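Local coordinates for protein probable transcriptional regulator (Pseudomonas aeruginosa, PDB 2ESN) that probably acts as a LysR-type transcriptional regulator, binding DNA through a winged helix-turn-helix domain under the control of an effector-binding domain, at residues R8-N13 / G46-G51; L16-L21 / D54-R59; R92-G97 / R101-A106; P118-L123 / V130-V135. One frame throughout, in Å; residues are numbered along the deposited sequence.

The four contacts form two pairs, one far out in the DNA-binding domain, the other near the middle of the elongated chain. Contacts 1 and 2 have centres 12 Å apart; their segments alternate along the sequence, and they join where Arg49 NH2 lies 2.8 Å from Phe57 O, a probable hydrogen bond. Both touch the second subunit. Contact 3 joins the connecting chain to the first strand of the putative effector-binding domain, and contact 4 lies within that domain. Centred 10 Å apart, they meet through neighbouring parallel strands, with Phe103 O 2.7 Å from Arg133 N. Between the pairs the centres are 34 to 44 Å apart, the nearest atoms (contacts 2 and 3) about 12 Å.

Contact 1 (R8-N13 / G46-G51)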
# COMPACT_ATOMS: atom_id res chain seq x y z
N ARG C 8 22.40 -24.22 -8.01
CA ARG C 8 23.28 -24.01 -9.14
C ARG C 8 23.96 -25.33 -9.46
O ARG C 8 24.29 -25.60 -10.59
CB ARG C 8 24.28 -22.87 -8.84
CG ARG C 8 25.35 -22.77 -9.86
CD ARG C 8 24.90 -21.96 -11.10
NE ARG C 8 25.22 -22.67 -12.34
CZ ARG C 8 26.45 -22.92 -12.80
NH1 ARG C 8 27.54 -22.50 -12.15
NH2 ARG C 8 26.59 -23.61 -13.92
N ARG C 9 24.14 -26.17 -8.44
CA ARG C 9 24.80 -27.46 -8.56
C ARG C 9 23.91 -28.60 -9.09
O ARG C 9 24.38 -29.56 -9.67
CB ARG C 9 25.33 -27.87 -7.18
CG ARG C 9 26.50 -28.81 -7.27
CD ARG C 9 27.79 -28.01 -7.37
NE ARG C 9 28.78 -28.55 -8.31
CZ ARG C 9 29.70 -29.48 -8.02
NH1 ARG C 9 30.56 -29.86 -8.97
NH2 ARG C 9 29.77 -30.04 -6.81
N LEU C 10 22.61 -28.50 -8.88
CA LEU C 10 21.70 -29.60 -9.19
C LEU C 10 21.16 -29.41 -10.59
O LEU C 10 20.73 -28.31 -10.99
CB LEU C 10 20.58 -29.61 -8.15
CG LEU C 10 19.58 -30.77 -8.07
CD1 LEU C 10 20.22 -32.13 -7.74
CD2 LEU C 10 18.44 -30.42 -7.14
N ASP C 11 21.14 -30.50 -11.36
CA ASP C 11 20.32 -30.49 -12.57
C ASP C 11 18.84 -30.50 -12.16
O ASP C 11 18.25 -31.56 -11.94
CB ASP C 11 20.64 -31.67 -13.45
CG ASP C 11 19.90 -31.61 -14.78
OD1 ASP C 11 20.25 -32.38 -15.66
OD2 ASP C 11 18.98 -30.82 -14.94
N LEU C 12 18.28 -29.30 -12.05
CA LEU C 12 16.87 -29.10 -11.73
C LEU C 12 15.83 -29.91 -12.54
O LEU C 12 14.70 -30.14 -12.06
CB LEU C 12 16.54 -27.58 -11.80
CG LEU C 12 17.40 -26.69 -10.85
CD1 LEU C 12 17.02 -25.21 -10.92
CD2 LEU C 12 17.36 -27.17 -9.39
N ASN C 13 16.16 -30.30 -13.76
CA ASN C 13 15.23 -31.08 -14.57
C ASN C 13 15.01 -32.42 -13.95
O ASN C 13 13.92 -32.99 -14.13
CB ASN C 13 15.71 -31.32 -16.02
CG ASN C 13 15.88 -30.07 -16.76
OD1 ASN C 13 17.00 -29.74 -17.21
ND2 ASN C 13 14.82 -29.34 -16.89
N GLY C 46 18.94 -42.51 -11.37
CA GLY C 46 20.30 -42.80 -10.98
C GLY C 46 21.10 -41.52 -10.78
O GLY C 46 21.80 -41.39 -9.80
N ARG C 47 21.00 -40.59 -11.73
CA ARG C 47 21.63 -39.29 -11.59
C ARG C 47 21.15 -38.50 -10.35
O ARG C 47 21.96 -37.85 -9.68
CB ARG C 47 21.43 -38.48 -12.87
CG ARG C 47 22.08 -39.10 -14.11
CD ARG C 47 21.72 -38.23 -15.27
NE ARG C 47 22.01 -36.85 -14.86
CZ ARG C 47 21.49 -35.76 -15.42
NH1 ARG C 47 20.67 -35.88 -16.45
NH2 ARG C 47 21.83 -34.55 -14.97
N LEU C 48 19.84 -38.52 -10.08
CA LEU C 48 19.30 -37.81 -8.96
C LEU C 48 19.80 -38.47 -7.68
O LEU C 48 20.12 -37.76 -6.71
CB LEU C 48 17.74 -37.76 -9.01
CG LEU C 48 17.11 -36.69 -8.07
CD1 LEU C 48 17.78 -35.29 -8.22
CD2 LEU C 48 15.68 -36.50 -8.29
N ARG C 49 19.90 -39.80 -7.63
CA ARG C 49 20.44 -40.45 -6.42
C ARG C 49 21.91 -40.02 -6.14
O ARG C 49 22.34 -39.88 -5.00
CB ARG C 49 20.39 -41.98 -6.53
CG ARG C 49 19.00 -42.58 -6.53
CD ARG C 49 19.01 -44.10 -6.79
NE ARG C 49 17.73 -44.70 -6.32
CZ ARG C 49 17.11 -45.75 -6.87
NH1 ARG C 49 17.61 -46.33 -7.95
NH2 ARG C 49 15.97 -46.19 -6.34
N GLN C 50 22.67 -39.85 -7.20
CA GLN C 50 24.04 -39.32 -7.10
C GLN C 50 24.02 -37.85 -6.73
O GLN C 50 24.77 -37.47 -5.85
CB GLN C 50 24.79 -39.53 -8.40
CG GLN C 50 25.03 -41.01 -8.73
CD GLN C 50 25.67 -41.78 -7.61
OE1 GLN C 50 26.60 -41.31 -6.99
NE2 GLN C 50 25.18 -42.98 -7.35
N GLY C 51 23.14 -37.04 -7.34
CA GLY C 51 22.98 -35.65 -6.97
C GLY C 51 22.58 -35.35 -5.51
O GLY C 51 22.90 -34.27 -4.99
O HOH W 1 18.46 -34.00 -16.86
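Arg47 reaches across to Asp11 and makes the one direct polar link between 8-13 and 46-51. Its chain runs out extended and then bends at chi3 (49°), which swings the guanidinium toward the carboxylate. NH2 of Arg47 donates to OD1 of Asp11 over 2.8 Å at 158°, a charged bond received on the anti lone pair, the one facing away from OD2. With the carboxylate and guanidinium planes 43° apart and only NH2 bonded directly, the salt bridge is single and not bidentate. A water bridges the same OD1 and the second guanidinium nitrogen: it donates to Asp11 OD1 at 2.7 Å and accepts from Arg47 NH1 at 2.9 Å. OD1 is thus gripped by two donors, while OD2 of Asp11 takes the backbone N of Asn13 at 3.1 Å in an Asx turn, which ties the carboxylate to its own loop.

One residue on, Leu48 turns to the apolar side of the contact, where its CD1 meets Leu10 CD1 at 4.0 Å as the two branched ends cross. Gly51 comes last. Here the backbones are closest, with Leu10 CA and Gly51 CA 6.6 Å apart, and Leu10 CD1 lies 4.4 Å from Gly51 O.

The leucine pair continues into the core of the DNA-binding domain, Leu10 resting also on Leu15 and Leu48 on Phe18 of helix 15-24. The loop between helices 6-9 and 15-24 is thereby held against the C-terminal part of helix 38-52.

Contact 2 (L16-L21 / D54-R59); sequences LVFDAL and DELFLR
Leu21 and Phe57 approach each other head-on, and the methyl CD1 of the leucine settles over one face of the ring. That carbon is 3.6 Å from the Phe57 ring centroid and 25° off the normal, a CH-pi contact displaced toward the rim; its nearest ring atom is Phe57 CD1, at 3.3 Å. Closer to the helix, Leu21 CB lies 4.0 Å from Phe57 CZ, which brings the far end of the ring up against helix 15-24.

Phe18, one turn earlier, meets the same ring at a slant. The two ring planes are inclined by 52° with centroids 5.6 Å apart, and the closest approach is from Phe18 CD2 to Phe57 CE1, at 3.9 Å. With CG anti to the backbone N (chi1 -176°), Phe18 extends from the helix far enough for CE2 to touch Leu56 CD2 as well, at 4.3 Å. An Asx turn leads into this corner: Asp54 OD2 accepts from Leu56 N over 2.7 Å.

All four touching residues are buried. Met64 covers Leu21 and Phe57 from strand 63-66, and Leu48 and Ala74 reach Phe18 from helices 38-52 and 68-87. Phe57 opens the two-stranded antiparallel hairpin of 57-60 and 63-66, so the contact seats the wing on helix 15-24, the helix that precedes the helix-turn-helix in a winged helix-turn-helix domain, as in LysR-type regulators.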
# COMPACT_ATOMS: atom_id res chain seq x y z
N LEU C 16 11.75 -32.96 -11.77
CA LEU C 16 10.43 -33.43 -12.28
C LEU C 16 10.32 -34.92 -12.19
O LEU C 16 9.19 -35.42 -12.20
CB LEU C 16 10.19 -33.13 -13.77
CG LEU C 16 10.31 -31.65 -14.05
CD1 LEU C 16 10.45 -31.55 -15.52
CD2 LEU C 16 9.01 -31.04 -13.54
N VAL C 17 11.47 -35.64 -12.23
CA VAL C 17 11.49 -37.12 -12.14
C VAL C 17 11.22 -37.48 -10.69
O VAL C 17 10.36 -38.31 -10.37
CB VAL C 17 12.88 -37.70 -12.66
CG1 VAL C 17 13.00 -39.14 -12.37
CG2 VAL C 17 13.03 -37.49 -14.16
N PHE C 18 11.93 -36.81 -9.78
CA PHE C 18 11.65 -36.90 -8.37
C PHE C 18 10.14 -36.71 -8.07
O PHE C 18 9.55 -37.50 -7.35
CB PHE C 18 12.43 -35.90 -7.53
CG PHE C 18 12.21 -36.07 -6.04
CD1 PHE C 18 11.28 -35.32 -5.36
CD2 PHE C 18 12.92 -37.04 -5.32
CE1 PHE C 18 11.06 -35.51 -3.95
CE2 PHE C 18 12.71 -37.21 -3.90
CZ PHE C 18 11.78 -36.43 -3.25
N ASP C 19 9.58 -35.60 -8.54
CA ASP C 19 8.20 -35.27 -8.24
C ASP C 19 7.18 -36.33 -8.82
O ASP C 19 6.26 -36.74 -8.12
CB ASP C 19 7.90 -33.89 -8.80
CG ASP C 19 6.45 -33.43 -8.49
OD1 ASP C 19 5.60 -33.45 -9.40
OD2 ASP C 19 6.20 -33.02 -7.34
N ALA C 20 7.35 -36.71 -10.09
CA ALA C 20 6.54 -37.74 -10.73
C ALA C 20 6.62 -39.10 -9.99
O ALA C 20 5.59 -39.78 -9.78
CB ALA C 20 6.97 -37.88 -12.11
N LEU C 21 7.83 -39.48 -9.56
CA LEU C 21 8.03 -40.75 -8.89
C LEU C 21 7.40 -40.66 -7.49
O LEU C 21 6.89 -41.66 -6.99
CB LEU C 21 9.54 -41.14 -8.74
CG LEU C 21 10.01 -42.61 -8.85
CD1 LEU C 21 11.38 -43.00 -8.15
CD2 LEU C 21 8.89 -43.71 -8.71
N ASP C 54 21.64 -40.17 -2.02
CA ASP C 54 20.61 -40.87 -1.27
C ASP C 54 19.88 -41.74 -2.33
O ASP C 54 19.84 -41.37 -3.51
CB ASP C 54 19.65 -39.84 -0.62
CG ASP C 54 18.64 -40.48 0.39
OD1 ASP C 54 18.98 -40.62 1.58
OD2 ASP C 54 17.48 -40.81 0.01
N GLU C 55 19.36 -42.88 -1.86
CA GLU C 55 18.51 -43.81 -2.56
C GLU C 55 17.21 -43.19 -2.95
O GLU C 55 16.69 -43.51 -4.02
CB GLU C 55 18.16 -45.03 -1.67
CG GLU C 55 19.29 -45.98 -1.43
CD GLU C 55 20.04 -46.38 -2.70
OE1 GLU C 55 21.27 -46.60 -2.56
OE2 GLU C 55 19.45 -46.50 -3.83
N LEU C 56 16.64 -42.40 -2.05
CA LEU C 56 15.41 -41.59 -2.33
C LEU C 56 14.16 -42.47 -2.32
O LEU C 56 13.16 -42.14 -1.64
CB LEU C 56 15.50 -40.87 -3.71
CG LEU C 56 16.69 -39.92 -3.84
CD1 LEU C 56 16.67 -39.28 -5.18
CD2 LEU C 56 16.55 -38.83 -2.76
N PHE C 57 14.22 -43.56 -3.09
CA PHE C 57 13.15 -44.57 -3.13
C PHE C 57 13.75 -45.97 -3.11
O PHE C 57 14.64 -46.25 -3.89
CB PHE C 57 12.30 -44.44 -4.39
CG PHE C 57 11.68 -43.06 -4.60
CD1 PHE C 57 12.41 -42.06 -5.18
CD2 PHE C 57 10.38 -42.79 -4.16
CE1 PHE C 57 11.85 -40.77 -5.39
CE2 PHE C 57 9.80 -41.51 -4.35
CZ PHE C 57 10.54 -40.51 -4.97
N LEU C 58 13.21 -46.85 -2.25
CA LEU C 58 13.49 -48.29 -2.28
C LEU C 58 12.38 -49.12 -3.01
O LEU C 58 11.15 -48.98 -2.75
CB LEU C 58 13.69 -48.79 -0.85
CG LEU C 58 14.61 -47.91 0.04
CD1 LEU C 58 14.45 -48.20 1.56
CD2 LEU C 58 16.11 -47.95 -0.38
N ARG C 59 12.82 -50.01 -3.89
CA ARG C 59 11.90 -50.84 -4.64
C ARG C 59 11.37 -52.04 -3.83
O ARG C 59 12.14 -52.76 -3.21
CB ARG C 59 12.54 -51.30 -5.94
CG ARG C 59 11.64 -52.13 -6.80
CD ARG C 59 12.25 -52.20 -8.17
NE ARG C 59 12.50 -53.56 -8.61
CZ ARG C 59 12.93 -54.56 -7.83
NH1 ARG C 59 13.23 -54.35 -6.55
NH2 ARG C 59 13.08 -55.77 -8.34

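Contact 3 (R92-G97 / R101-A106); sequences RPFVPG and RTFVFA
CZ of Phe94 arrives at the edge of the Phe103 ring, 4.1 Å from Phe103 CZ. Over one face of Phe103 lies the side chain of Arg101, its NE 3.5 Å above the ring plane and displaced toward the rim. One face of Phe94 carries its own chain, with Pro96 N lying over it near the rim.

Arg101 also joins the two segments directly. Its aliphatic part crosses Phe94 at about a right angle, and the closest atoms are Arg101 CD and Phe94 CE1, at 3.8 Å. Arg101 CG is 4.0 Å from Phe94 CE1. The guanidinium plane stands 82° from the Phe94 ring, so the two are not stacked, and it is the methylenes that touch the phenylalanine. A first torsion of 70° sets CG of Arg101 between its backbone N and carbonyl carbon, and a bend at chi3 (-82°) then carries NE over Phe103. The charged end is held by a salt bridge from NH2 to Asp152, whose other oxygen accepts from the backbone N of Val104.

Helix 293-303 borders this small cluster: Trp296 meets the Phe94 ring and Met297 rests on Phe103. The residues join the connecting chain that follows the long helix 68-87 to the start of strand 102-107, the first strand of an alpha/beta domain of the periplasmic-binding-protein type, probably the effector-binding domain.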
# COMPACT_ATOMS: atom_id res chain seq x y z
N ARG C 92 0.28 -21.57 -21.51
CA ARG C 92 -0.67 -22.67 -21.89
C ARG C 92 -1.50 -22.24 -23.11
O ARG C 92 -2.06 -21.15 -23.11
CB ARG C 92 -1.57 -23.03 -20.73
CG ARG C 92 -2.39 -24.32 -20.99
CD ARG C 92 -3.45 -24.53 -19.92
NE ARG C 92 -2.87 -24.85 -18.62
CZ ARG C 92 -2.31 -26.02 -18.31
NH1 ARG C 92 -2.24 -27.01 -19.21
NH2 ARG C 92 -1.80 -26.20 -17.09
N PRO C 93 -1.48 -23.05 -24.19
CA PRO C 93 -2.33 -22.72 -25.37
C PRO C 93 -3.81 -22.63 -24.95
O PRO C 93 -4.27 -23.49 -24.18
CB PRO C 93 -2.13 -23.92 -26.30
CG PRO C 93 -0.74 -24.42 -25.97
CD PRO C 93 -0.69 -24.27 -24.42
N PHE C 94 -4.52 -21.59 -25.36
CA PHE C 94 -5.90 -21.46 -24.86
C PHE C 94 -6.96 -22.30 -25.60
O PHE C 94 -7.25 -22.03 -26.75
CB PHE C 94 -6.33 -19.98 -24.81
CG PHE C 94 -7.66 -19.77 -24.17
CD1 PHE C 94 -7.85 -20.03 -22.82
CD2 PHE C 94 -8.75 -19.34 -24.93
CE1 PHE C 94 -9.10 -19.85 -22.24
CE2 PHE C 94 -9.97 -19.17 -24.36
CZ PHE C 94 -10.17 -19.42 -23.03
N VAL C 95 -7.55 -23.30 -24.96
CA VAL C 95 -8.70 -23.99 -25.59
C VAL C 95 -10.01 -23.90 -24.80
O VAL C 95 -10.14 -24.51 -23.72
CB VAL C 95 -8.38 -25.43 -26.09
CG1 VAL C 95 -6.96 -25.46 -26.72
CG2 VAL C 95 -8.50 -26.47 -24.97
N PRO C 96 -10.98 -23.12 -25.33
CA PRO C 96 -12.21 -22.84 -24.56
C PRO C 96 -12.85 -24.09 -23.91
O PRO C 96 -13.13 -24.11 -22.67
CB PRO C 96 -13.14 -22.20 -25.59
CG PRO C 96 -12.27 -21.69 -26.71
CD PRO C 96 -10.94 -22.42 -26.64
N GLY C 97 -13.03 -25.12 -24.74
CA GLY C 97 -13.75 -26.29 -24.36
C GLY C 97 -13.12 -27.01 -23.25
O GLY C 97 -13.79 -27.78 -22.56
N ARG C 101 -9.19 -21.78 -16.73
CA ARG C 101 -8.85 -20.48 -16.20
C ARG C 101 -10.00 -19.69 -15.58
O ARG C 101 -11.21 -19.99 -15.80
CB ARG C 101 -8.04 -19.66 -17.16
CG ARG C 101 -8.70 -19.17 -18.33
CD ARG C 101 -7.69 -18.32 -19.04
NE ARG C 101 -7.68 -17.00 -18.43
CZ ARG C 101 -6.62 -16.20 -18.38
NH1 ARG C 101 -5.46 -16.61 -18.89
NH2 ARG C 101 -6.75 -15.02 -17.78
N THR C 102 -9.60 -18.73 -14.74
CA THR C 102 -10.48 -17.82 -14.04
C THR C 102 -10.20 -16.48 -14.68
O THR C 102 -9.05 -16.07 -14.77
CB THR C 102 -10.17 -17.82 -12.54
OG1 THR C 102 -10.34 -19.14 -12.05
CG2 THR C 102 -11.09 -16.90 -11.70
N PHE C 103 -11.25 -15.88 -15.26
CA PHE C 103 -11.26 -14.49 -15.68
C PHE C 103 -11.71 -13.58 -14.53
O PHE C 103 -12.69 -13.88 -13.83
CB PHE C 103 -12.15 -14.32 -16.92
CG PHE C 103 -11.61 -15.02 -18.12
CD1 PHE C 103 -11.84 -16.39 -18.31
CD2 PHE C 103 -10.84 -14.33 -19.03
CE1 PHE C 103 -11.30 -17.08 -19.38
CE2 PHE C 103 -10.31 -14.96 -20.12
CZ PHE C 103 -10.57 -16.34 -20.34
N VAL C 104 -10.95 -12.50 -14.32
CA VAL C 104 -11.20 -11.58 -13.18
C VAL C 104 -11.69 -10.27 -13.77
O VAL C 104 -11.04 -9.69 -14.63
CB VAL C 104 -9.95 -11.34 -12.28
CG1 VAL C 104 -10.28 -10.33 -11.09
CG2 VAL C 104 -9.40 -12.66 -11.74
N PHE C 105 -12.90 -9.87 -13.37
CA PHE C 105 -13.50 -8.64 -13.87
C PHE C 105 -13.72 -7.71 -12.69
O PHE C 105 -14.05 -8.16 -11.61
CB PHE C 105 -14.89 -8.89 -14.52
CG PHE C 105 -14.88 -9.59 -15.85
CD1 PHE C 105 -15.23 -8.91 -16.99
CD2 PHE C 105 -14.62 -10.96 -15.94
CE1 PHE C 105 -15.28 -9.56 -18.26
CE2 PHE C 105 -14.72 -11.64 -17.20
CZ PHE C 105 -15.02 -10.91 -18.35
N ALA C 106 -13.55 -6.41 -12.94
CA ALA C 106 -13.83 -5.33 -12.02
C ALA C 106 -15.18 -4.94 -12.46
O ALA C 106 -15.44 -4.82 -13.65
CB ALA C 106 -12.91 -4.15 -12.27

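Contact 4 (P118-L123 / V130-V135); sequences PLMNRL and VRLRLV
Val130 O, the carbonyl oxygen at the entrance to strand 131-136, accepts a hydrogen bond from Arg202 NH2 of a neighbouring subunit, and the methyl CE of Met120 stands 4.5 Å from it. Beyond this point the contact is apolar. The bend of Met120 at chi2 (-54°) sets SD against the strand, 3.9 Å from Leu132 CD1 and 4.1 Å from Leu132 CD2, and chi3 (-64°) turns CE toward Val130 O. The two side chains slant across one another, the sulfur bearing on both methyls of the leucine.

Leu119 comes to the same residue at about a right angle, and its CD1 touches Leu132 CD2 at 3.6 Å. Leu132 thus packs against two consecutive residues of the helix. This is the interior of a beta-alpha-beta crossover: helix 109-126 packs over the sheet between parallel neighbours 102-107 and 131-136, an arrangement belonging to the alpha/beta fold of LysR effector-binding domains. A turn further along the helix, Leu123 CD1 faces Val130 CG1 at 4.4 Å, a looser meeting. The backbones nevertheless draw nearer here, with Leu123 CA and Val130 CA 7.4 Å apart. Met120 CA and Leu132 CA are separated by 9.0 Å. Trp296 and Met297 of helix 293-303 pack on Leu123. At Leu132 and Arg133 the strand pairs in parallel with one of the same neighbouring subunit, whose Leu242 lies against Met120.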
# COMPACT_ATOMS: atom_id res chain seq x y z
N PRO C 118 -26.55 -13.86 -19.26
CA PRO C 118 -26.40 -14.41 -20.60
C PRO C 118 -25.01 -14.98 -20.92
O PRO C 118 -24.90 -15.92 -21.72
CB PRO C 118 -26.74 -13.23 -21.53
CG PRO C 118 -26.37 -11.97 -20.76
CD PRO C 118 -26.63 -12.37 -19.27
N LEU C 119 -23.97 -14.41 -20.32
CA LEU C 119 -22.60 -14.88 -20.58
C LEU C 119 -22.47 -16.29 -20.04
O LEU C 119 -22.03 -17.16 -20.75
CB LEU C 119 -21.57 -14.01 -19.86
CG LEU C 119 -20.14 -13.86 -20.42
CD1 LEU C 119 -19.01 -13.73 -19.33
CD2 LEU C 119 -19.66 -14.54 -21.74
N MET C 120 -22.84 -16.50 -18.79
CA MET C 120 -22.71 -17.80 -18.19
C MET C 120 -23.76 -18.82 -18.67
O MET C 120 -23.54 -20.02 -18.60
CB MET C 120 -22.62 -17.70 -16.69
CG MET C 120 -21.39 -16.77 -16.20
SD MET C 120 -19.78 -17.15 -16.81
CE MET C 120 -19.54 -18.70 -16.15
N ASN C 121 -24.88 -18.34 -19.18
CA ASN C 121 -25.84 -19.21 -19.82
C ASN C 121 -25.15 -19.96 -20.98
O ASN C 121 -25.44 -21.13 -21.18
CB ASN C 121 -27.01 -18.38 -20.41
CG ASN C 121 -28.02 -19.29 -21.08
OD1 ASN C 121 -28.70 -20.10 -20.42
ND2 ASN C 121 -27.93 -19.34 -22.36
N ARG C 122 -24.33 -19.25 -21.77
CA ARG C 122 -23.57 -19.83 -22.84
C ARG C 122 -22.35 -20.61 -22.29
O ARG C 122 -22.17 -21.81 -22.58
CB ARG C 122 -23.10 -18.71 -23.80
CG ARG C 122 -22.22 -19.24 -24.94
CD ARG C 122 -21.43 -18.11 -25.62
NE ARG C 122 -22.34 -17.18 -26.31
CZ ARG C 122 -21.92 -16.10 -26.97
NH1 ARG C 122 -20.62 -15.82 -27.01
NH2 ARG C 122 -22.81 -15.31 -27.57
N LEU C 123 -21.49 -19.93 -21.52
CA LEU C 123 -20.20 -20.53 -21.07
C LEU C 123 -20.29 -21.79 -20.27
O LEU C 123 -19.38 -22.68 -20.37
CB LEU C 123 -19.29 -19.48 -20.40
CG LEU C 123 -18.86 -18.27 -21.26
CD1 LEU C 123 -17.69 -17.49 -20.58
CD2 LEU C 123 -18.47 -18.62 -22.69
N VAL C 130 -14.27 -23.05 -17.39
CA VAL C 130 -13.91 -21.63 -17.27
C VAL C 130 -14.70 -21.04 -16.09
O VAL C 130 -15.93 -21.33 -15.92
CB VAL C 130 -14.17 -20.85 -18.56
CG1 VAL C 130 -14.37 -19.35 -18.28
CG2 VAL C 130 -13.04 -21.03 -19.61
N ARG C 131 -13.98 -20.29 -15.23
CA ARG C 131 -14.53 -19.64 -14.07
C ARG C 131 -14.43 -18.16 -14.22
O ARG C 131 -13.56 -17.67 -14.94
CB ARG C 131 -13.73 -19.99 -12.81
CG ARG C 131 -13.93 -21.36 -12.40
CD ARG C 131 -12.58 -22.06 -12.34
NE ARG C 131 -12.85 -23.45 -12.67
CZ ARG C 131 -11.98 -24.43 -12.81
NH1 ARG C 131 -12.47 -25.65 -13.13
NH2 ARG C 131 -10.67 -24.23 -12.63
N LEU C 132 -15.32 -17.45 -13.52
CA LEU C 132 -15.25 -15.96 -13.46
C LEU C 132 -15.18 -15.48 -12.04
O LEU C 132 -15.79 -16.08 -11.13
CB LEU C 132 -16.42 -15.29 -14.21
CG LEU C 132 -16.18 -14.87 -15.66
CD1 LEU C 132 -16.06 -16.07 -16.60
CD2 LEU C 132 -17.28 -13.94 -16.17
N ARG C 133 -14.37 -14.45 -11.84
CA ARG C 133 -14.25 -13.77 -10.52
C ARG C 133 -14.54 -12.26 -10.70
O ARG C 133 -13.87 -11.54 -11.49
CB ARG C 133 -12.88 -13.99 -9.90
CG ARG C 133 -12.86 -13.83 -8.40
CD ARG C 133 -11.77 -12.90 -8.06
NE ARG C 133 -11.13 -13.14 -6.77
CZ ARG C 133 -11.63 -12.92 -5.56
NH1 ARG C 133 -12.88 -12.48 -5.34
NH2 ARG C 133 -10.84 -13.21 -4.52
N LEU C 134 -15.60 -11.80 -10.06
CA LEU C 134 -15.94 -10.36 -10.16
C LEU C 134 -15.61 -9.69 -8.85
O LEU C 134 -15.90 -10.24 -7.84
CB LEU C 134 -17.39 -10.12 -10.48
CG LEU C 134 -17.72 -10.03 -11.95
CD1 LEU C 134 -17.44 -11.38 -12.61
CD2 LEU C 134 -19.21 -9.60 -12.00
N VAL C 135 -14.98 -8.53 -8.90
CA VAL C 135 -14.52 -7.84 -7.70
C VAL C 135 -15.07 -6.43 -7.70
O VAL C 135 -15.26 -5.82 -8.78
CB VAL C 135 -12.92 -7.81 -7.59
CG1 VAL C 135 -12.37 -9.22 -7.52
CG2 VAL C 135 -12.26 -7.06 -8.76